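PDB 6IUY: glycerol-3-phosphate dehydrogenase [NAD(+)] from Dunaliella salina, which converts dihydroxyacetone phosphate directly to glycerol, probably by NADH-dependent reduction to sn-glycerol 3-phosphate in one domain and removal of the phosphate in the other. Local coordinates for residues I590-I593 / E597-P600. Numbering follows the deposited sequence.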
# COMPACT_ATOMS: atom_id res chain seq x y z
N ILE A 590 -17.06 -14.94 4.48
CA ILE A 590 -16.71 -15.72 3.28
C ILE A 590 -16.70 -17.24 3.56
O ILE A 590 -17.17 -18.03 2.73
CB ILE A 590 -15.34 -15.32 2.72
CG1 ILE A 590 -15.39 -13.91 2.11
CG2 ILE A 590 -14.87 -16.34 1.69
CD1 ILE A 590 -14.03 -13.38 1.65
N ASN A 591 -16.17 -17.64 4.71
CA ASN A 591 -16.10 -19.05 5.09
C ASN A 591 -17.48 -19.60 5.44
O ASN A 591 -17.86 -20.70 5.05
CB ASN A 591 -15.14 -19.27 6.26
CG ASN A 591 -14.70 -20.72 6.41
OD1 ASN A 591 -15.25 -21.47 7.23
ND2 ASN A 591 -13.72 -21.14 5.60
N ARG A 592 -18.24 -18.80 6.17
CA ARG A 592 -19.61 -19.13 6.49
C ARG A 592 -20.48 -19.26 5.24
O ARG A 592 -21.44 -20.04 5.22
CB ARG A 592 -20.17 -18.08 7.45
CG ARG A 592 -19.51 -18.13 8.82
CD ARG A 592 -20.56 -18.44 9.87
NE ARG A 592 -21.25 -17.23 10.30
CZ ARG A 592 -22.43 -17.20 10.92
NH1 ARG A 592 -23.10 -18.31 11.19
NH2 ARG A 592 -22.93 -16.02 11.26
N ILE A 593 -20.15 -18.51 4.19
CA ILE A 593 -20.87 -18.59 2.90
C ILE A 593 -20.48 -19.84 2.12
O ILE A 593 -21.34 -20.58 1.65
CB ILE A 593 -20.59 -17.34 2.02
CG1 ILE A 593 -21.27 -16.11 2.64
CG2 ILE A 593 -21.08 -17.55 0.58
CD1 ILE A 593 -20.91 -14.85 1.98
N GLU A 597 -23.66 -21.39 5.90
CA GLU A 597 -24.32 -20.89 7.09
C GLU A 597 -24.91 -19.51 6.81
O GLU A 597 -25.89 -19.11 7.43
CB GLU A 597 -23.36 -20.82 8.28
CG GLU A 597 -22.72 -22.13 8.66
CD GLU A 597 -21.80 -21.97 9.84
OE1 GLU A 597 -21.81 -20.87 10.44
OE2 GLU A 597 -21.06 -22.92 10.17
N VAL A 598 -24.29 -18.79 5.89
CA VAL A 598 -24.75 -17.47 5.50
C VAL A 598 -25.03 -17.52 4.00
O VAL A 598 -24.31 -18.19 3.26
CB VAL A 598 -23.71 -16.38 5.85
CG1 VAL A 598 -24.09 -15.03 5.24
CG2 VAL A 598 -23.56 -16.28 7.35
N PRO A 599 -26.10 -16.86 3.55
CA PRO A 599 -26.40 -16.88 2.12
C PRO A 599 -25.42 -16.01 1.37
O PRO A 599 -24.92 -15.03 1.93
CB PRO A 599 -27.82 -16.31 2.05
CG PRO A 599 -27.88 -15.37 3.23
CD PRO A 599 -27.07 -16.05 4.31
N PRO A 600 -25.14 -16.34 0.11
CA PRO A 600 -24.16 -15.55 -0.63
C PRO A 600 -24.52 -14.06 -0.67
O PRO A 600 -23.62 -13.22 -0.76
CB PRO A 600 -24.20 -16.16 -2.04
CG PRO A 600 -24.77 -17.55 -1.85
CD PRO A 600 -25.68 -17.47 -0.67
O HOH W 1 -24.04 -20.04 1.64
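R592, near the end of helix 585-594, folds its side chain over the turn that follows, and the CG2 methyl of V598 touches it at its root and again near its tip. CB sits 3.8 Å from V598 CG2. CG and CD pass the E597 carboxylate, CG 3.9 Å from E597 OE1. CG is anti to the carbonyl carbon (chi1 -68°), and bends at chi2 and chi3 bring the chain back, so that NE and CZ return to the same methyl; CZ lies 3.9 Å from V598 CG2, which rests over one guanidinium face, offset toward its rim. At the tip the two nitrogens part company. NH1 meets E597 OE1 in the guanidinium plane, a 3.0 Å salt bridge, although that oxygen's position is less certain; NH2 bonds to the carbonyls of M612 and A609, tying in the C-terminal tail.

The carbonyl O of R592 accepts two backbone amides: E597 N lies 2.7 Å from R592 O, nearly in line with C=O, and V598 N lies 3.2 Å from R592 O, well above the carbonyl plane. A water links I593 O and V598 O. I593 packs its CG1 4.0 Å from V598 CG1 and its CG2 against P600. The E597 N to R592 O bond, reaching five positions back, has the 6→1 spacing of a Schellman motif and probably belongs to one, closing a helix in the helical C-terminal domain of the dehydrogenase.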